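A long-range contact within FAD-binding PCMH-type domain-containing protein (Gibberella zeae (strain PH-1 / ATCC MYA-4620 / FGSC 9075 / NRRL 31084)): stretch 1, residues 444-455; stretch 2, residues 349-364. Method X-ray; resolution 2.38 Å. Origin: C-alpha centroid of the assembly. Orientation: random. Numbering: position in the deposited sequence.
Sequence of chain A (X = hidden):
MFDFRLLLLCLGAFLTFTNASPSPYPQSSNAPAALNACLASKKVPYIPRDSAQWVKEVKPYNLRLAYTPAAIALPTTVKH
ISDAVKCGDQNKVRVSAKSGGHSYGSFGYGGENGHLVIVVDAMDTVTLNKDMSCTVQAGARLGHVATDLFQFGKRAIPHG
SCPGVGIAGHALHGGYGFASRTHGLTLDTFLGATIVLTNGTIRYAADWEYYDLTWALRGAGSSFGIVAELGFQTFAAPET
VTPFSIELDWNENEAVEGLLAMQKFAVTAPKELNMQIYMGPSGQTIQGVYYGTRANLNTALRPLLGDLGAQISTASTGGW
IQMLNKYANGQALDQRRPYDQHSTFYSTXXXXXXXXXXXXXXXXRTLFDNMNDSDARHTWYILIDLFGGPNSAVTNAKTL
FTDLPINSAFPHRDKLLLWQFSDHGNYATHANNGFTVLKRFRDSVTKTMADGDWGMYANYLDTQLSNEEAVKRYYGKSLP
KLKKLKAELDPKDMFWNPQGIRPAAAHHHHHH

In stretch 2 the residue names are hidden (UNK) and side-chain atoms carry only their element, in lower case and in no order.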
# COMPACT_ATOMS: atom_id res chain seq x y z
N SER A 444 -12.67 6.77 -17.72
CA SER A 444 -13.89 7.57 -17.63
C SER A 444 -13.74 8.70 -16.62
O SER A 444 -14.43 9.72 -16.74
CB SER A 444 -15.07 6.68 -17.24
OG SER A 444 -15.00 6.31 -15.88
N VAL A 445 -12.86 8.54 -15.64
CA VAL A 445 -12.64 9.58 -14.63
C VAL A 445 -11.68 10.65 -15.15
O VAL A 445 -11.92 11.84 -14.96
CB VAL A 445 -12.11 8.93 -13.34
CG1 VAL A 445 -11.56 10.00 -12.40
CG2 VAL A 445 -13.20 8.11 -12.66
N THR A 446 -10.61 10.23 -15.82
CA THR A 446 -9.48 11.12 -16.09
C THR A 446 -9.54 11.81 -17.44
O THR A 446 -8.78 12.75 -17.67
CB THR A 446 -8.17 10.32 -16.00
OG1 THR A 446 -8.21 9.23 -16.93
CG2 THR A 446 -7.98 9.78 -14.59
N LYS A 447 -10.42 11.37 -18.35
CA LYS A 447 -10.46 11.91 -19.70
C LYS A 447 -10.42 13.43 -19.74
O LYS A 447 -9.60 14.02 -20.45
CB LYS A 447 -11.72 11.39 -20.42
CG LYS A 447 -11.51 10.06 -21.13
CD LYS A 447 -12.78 9.56 -21.82
CE LYS A 447 -13.20 10.45 -22.98
NZ LYS A 447 -14.14 9.76 -23.91
N THR A 448 -11.30 14.09 -18.98
CA THR A 448 -11.40 15.54 -19.00
C THR A 448 -10.39 16.23 -18.08
O THR A 448 -10.27 17.45 -18.13
CB THR A 448 -12.82 15.96 -18.61
OG1 THR A 448 -13.76 15.37 -19.52
CG2 THR A 448 -12.98 17.48 -18.63
N MET A 449 -9.65 15.46 -17.28
CA MET A 449 -8.77 16.04 -16.27
C MET A 449 -7.44 16.44 -16.89
O MET A 449 -6.89 15.73 -17.74
CB MET A 449 -8.55 15.01 -15.15
CG MET A 449 -8.76 15.53 -13.74
SD MET A 449 -8.60 14.22 -12.52
CE MET A 449 -10.13 13.32 -12.79
N ALA A 450 -6.92 17.60 -16.46
CA ALA A 450 -5.60 18.03 -16.89
C ALA A 450 -4.58 16.92 -16.65
O ALA A 450 -4.55 16.31 -15.58
CB ALA A 450 -5.19 19.30 -16.14
N ASP A 451 -3.74 16.67 -17.66
CA ASP A 451 -2.90 15.48 -17.66
C ASP A 451 -2.04 15.37 -16.40
O ASP A 451 -1.65 14.26 -16.02
CB ASP A 451 -2.01 15.47 -18.90
CG ASP A 451 -1.22 14.19 -19.03
OD1 ASP A 451 -1.79 13.19 -19.50
OD2 ASP A 451 -0.03 14.19 -18.65
N GLY A 452 -1.74 16.49 -15.76
CA GLY A 452 -0.89 16.47 -14.58
C GLY A 452 -1.60 16.80 -13.29
O GLY A 452 -0.96 17.22 -12.32
N ASP A 453 -2.92 16.62 -13.26
CA ASP A 453 -3.72 16.88 -12.07
C ASP A 453 -4.08 15.60 -11.31
O ASP A 453 -4.70 15.69 -10.24
CB ASP A 453 -5.00 17.63 -12.44
CG ASP A 453 -4.84 19.14 -12.38
OD1 ASP A 453 -3.80 19.62 -11.90
OD2 ASP A 453 -5.77 19.85 -12.83
N TRP A 454 -3.72 14.44 -11.83
CA TRP A 454 -4.08 13.17 -11.22
C TRP A 454 -2.89 12.22 -11.31
O TRP A 454 -2.08 12.30 -12.23
CB TRP A 454 -5.30 12.53 -11.90
CG TRP A 454 -5.09 12.25 -13.37
CD1 TRP A 454 -5.27 13.13 -14.39
CD2 TRP A 454 -4.66 11.02 -13.96
NE1 TRP A 454 -4.98 12.52 -15.59
CE2 TRP A 454 -4.60 11.22 -15.35
CE3 TRP A 454 -4.31 9.77 -13.44
CZ2 TRP A 454 -4.22 10.22 -16.24
CZ3 TRP A 454 -3.93 8.77 -14.33
CH2 TRP A 454 -3.89 9.00 -15.71
N GLY A 455 -2.80 11.34 -10.32
CA GLY A 455 -1.75 10.34 -10.29
C GLY A 455 -2.29 8.97 -9.94
O GLY A 455 -3.50 8.72 -10.06
N UNK A 349 -5.57 2.00 -9.67
CA UNK A 349 -5.86 3.05 -8.71
C UNK A 349 -5.95 4.40 -9.41
O UNK A 349 -5.64 4.54 -10.60
o UNK A 349 -3.52 3.34 -8.16
c UNK A 349 -4.80 3.12 -7.61
N UNK A 350 -6.38 5.40 -8.65
CA UNK A 350 -6.30 6.79 -9.05
C UNK A 350 -6.09 7.64 -7.81
O UNK A 350 -6.55 7.28 -6.72
c UNK A 350 -7.56 7.26 -9.79
c UNK A 350 -9.08 7.30 -11.77
c UNK A 350 -7.73 6.83 -11.24
c UNK A 350 -6.60 7.37 -12.11
N UNK A 351 -5.38 8.75 -7.98
CA UNK A 351 -5.14 9.73 -6.92
C UNK A 351 -5.60 11.08 -7.46
O UNK A 351 -4.79 11.92 -7.87
c UNK A 351 -3.65 9.75 -6.50
c UNK A 351 -4.13 9.20 -3.38
s UNK A 351 -2.62 8.65 -4.16
c UNK A 351 -3.17 8.45 -5.87
N UNK A 352 -6.91 11.29 -7.46
CA UNK A 352 -7.52 12.45 -8.11
C UNK A 352 -7.69 13.61 -7.14
O UNK A 352 -7.67 13.45 -5.92
o UNK A 352 -9.81 11.80 -7.63
c UNK A 352 -8.80 10.92 -9.64
c UNK A 352 -8.89 12.10 -8.69
N UNK A 353 -7.85 14.79 -7.72
CA UNK A 353 -8.47 15.92 -7.04
C UNK A 353 -9.99 15.82 -7.18
O UNK A 353 -10.52 14.91 -7.82
n UNK A 353 -4.35 19.65 -6.68
c UNK A 353 -5.96 18.62 -8.29
c UNK A 353 -4.51 18.95 -7.98
c UNK A 353 -7.96 17.23 -7.64
c UNK A 353 -6.46 17.44 -7.46
N UNK A 354 -10.68 16.75 -6.54
CA UNK A 354 -12.13 16.89 -6.70
C UNK A 354 -12.53 16.82 -8.16
O UNK A 354 -12.11 17.64 -8.98
c UNK A 354 -12.57 18.23 -6.10
N UNK A 355 -13.35 15.82 -8.50
CA UNK A 355 -13.89 15.72 -9.85
C UNK A 355 -14.93 16.81 -10.11
O UNK A 355 -15.64 17.25 -9.21
c UNK A 355 -13.64 13.18 -10.48
c UNK A 355 -14.54 14.35 -10.07
c UNK A 355 -14.51 11.99 -10.89
c UNK A 355 -12.67 12.79 -9.38
N UNK A 356 -15.01 17.24 -11.37
CA UNK A 356 -16.03 18.18 -11.81
C UNK A 356 -17.36 17.45 -11.99
O UNK A 356 -17.42 16.23 -12.07
o UNK A 356 -15.63 17.86 -14.17
c UNK A 356 -14.24 19.45 -13.01
c UNK A 356 -15.62 18.84 -13.13
N UNK A 357 -18.44 18.24 -12.06
CA UNK A 357 -19.77 17.66 -12.28
C UNK A 357 -19.75 16.71 -13.48
O UNK A 357 -20.26 15.59 -13.40
n UNK A 357 -24.48 18.41 -9.16
c UNK A 357 -20.81 18.76 -12.50
c UNK A 357 -22.17 18.23 -12.95
n UNK A 357 -23.56 19.17 -11.13
n UNK A 357 -24.96 17.33 -11.13
c UNK A 357 -23.32 19.15 -12.57
c UNK A 357 -24.33 18.31 -10.48
N UNK A 358 -19.15 17.14 -14.59
CA UNK A 358 -19.16 16.36 -15.81
C UNK A 358 -18.23 15.15 -15.74
O UNK A 358 -18.48 14.15 -16.42
c UNK A 358 -18.78 17.24 -17.00
o UNK A 358 -19.16 19.61 -16.98
n UNK A 358 -20.95 18.29 -17.31
c UNK A 358 -19.65 18.49 -17.10
N UNK A 359 -17.18 15.22 -14.93
CA UNK A 359 -16.31 14.06 -14.73
C UNK A 359 -17.03 12.98 -13.93
O UNK A 359 -16.93 11.79 -14.25
n UNK A 359 -12.40 16.85 -15.21
c UNK A 359 -15.02 14.50 -14.04
c UNK A 359 -13.98 15.02 -15.00
c UNK A 359 -13.06 16.05 -14.37
o UNK A 359 -12.95 16.14 -13.16
N UNK A 360 -17.76 13.37 -12.88
CA UNK A 360 -18.52 12.40 -12.10
C UNK A 360 -19.63 11.79 -12.95
O UNK A 360 -20.01 10.63 -12.75
c UNK A 360 -17.98 13.74 -10.04
c UNK A 360 -19.09 13.05 -10.82
c UNK A 360 -19.78 12.01 -9.95
N UNK A 361 -20.16 12.55 -13.92
CA UNK A 361 -21.22 12.02 -14.78
C UNK A 361 -20.66 11.00 -15.76
O UNK A 361 -21.32 10.00 -16.07
n UNK A 361 -24.66 16.58 -16.84
c UNK A 361 -22.82 14.00 -14.61
c UNK A 361 -24.22 15.24 -16.35
c UNK A 361 -21.93 13.16 -15.51
c UNK A 361 -23.19 15.36 -15.22
N UNK A 362 -19.43 11.21 -16.26
CA UNK A 362 -18.82 10.25 -17.17
C UNK A 362 -18.51 8.94 -16.46
O UNK A 362 -18.68 7.86 -17.04
o UNK A 362 -16.87 9.89 -18.58
c UNK A 362 -17.55 10.85 -17.78
N UNK A 363 -18.04 9.01 -15.21
CA UNK A 363 -17.77 7.80 -14.45
C UNK A 363 -19.05 7.01 -14.21
O UNK A 363 -19.08 5.79 -14.39
c UNK A 363 -17.03 7.01 -12.14
c UNK A 363 -16.35 5.85 -12.45
c UNK A 363 -17.60 6.06 -10.00
c UNK A 363 -16.91 4.90 -10.33
c UNK A 363 -16.29 4.80 -11.56
c UNK A 363 -17.65 7.10 -10.91
c UNK A 363 -17.10 8.15 -13.12
N UNK A 364 -20.13 7.70 -13.83
CA UNK A 364 -21.37 7.02 -13.46
C UNK A 364 -22.10 6.49 -14.69
O UNK A 364 -22.85 5.51 -14.59
c UNK A 364 -22.27 7.96 -12.66

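Position 349 carries one carbon and then one oxygen, with nothing of stretch 1 in reach; it is Ser349. At 350 four carbons fork at the second, and the fork reaches Val445, Thr446 and the indole of Trp454. This is Leu350, whose CD1 lies 3.7 Å from Val445 CG1 and whose CD2 lies 3.6 Å from Trp454 CE3. The unbranched chain at 351, two carbons, a sulfur and a carbon, identifies Met351; its end leads away, while CB lies against Gly455 and the backbone hydrogen-bonds with the same residue. Position 352 has a carbon bearing one oxygen and one carbon, the latter near Val445 and Met449: Thr352, with CG2 4.0 Å from Val445 CG1. Four carbons in a row ending in nitrogen, running past Asp453, make 353 Lys353; its CG is 3.7 Å from Asp453 O. At 354 there is a single carbon, its CA-to-CB bond directed away from stretch 1: Ala354.

At 355, four carbons fork at the second; the CA-to-CB bond points toward stretch 1, and the side chain touches Val445 and Met449. This is Leu355, its CD2 3.9 Å from Val445 CG1 and its CG 4.2 Å from Met449 CE. Position 356, a carbon with one oxygen and one carbon, makes no contact and is Thr356, the N-cap of the helix that follows. Position 357 has three carbons, a nitrogen and a carbon with two more nitrogens, far from stretch 1: Arg357. Position 358 has two carbons, the second with one oxygen and one nitrogen: Asn358, also without contact. At 359 there is one carbon more before the same ending; the CA-to-CB bond points toward stretch 1, and the side chain touches Val445, Thr448 and Met449. It is Gln359, which ties down the loop before it: Thr356 N donates to Gln359 OE1 (2.9 Å), while Gln359 N donates to Thr356 OG1 (3.2 Å) in the capping bond.

At 360 three carbons branch at the first, without contact: Val360. At 361 four carbons end in a nitrogen, also without contact: Lys361. One carbon and one oxygen at 362, close to the carbonyl of Ser444, define Ser362, whose OG donates to Ser444 O at 3.1 Å. At 363 a carbon and a six-carbon ring beside Ser444 and Val445 mark Phe363, with Ser444 OG at the ring edge. The single carbon at 364, out of contact, is Ala364.

The contact is anchored at two places. A single antiparallel bridge joins Met351 N to Gly455 O (2.8 Å) and Gly455 N to Met351 O (3.2 Å), and the Ser362 bond holds the helix against Ser444. Between them Val445 packs against Leu350, Leu355 and Phe363, joining strand, loop and helix through one apolar side chain.

Stretch 2 (349-364) SLMTKALTRNQVKSFA
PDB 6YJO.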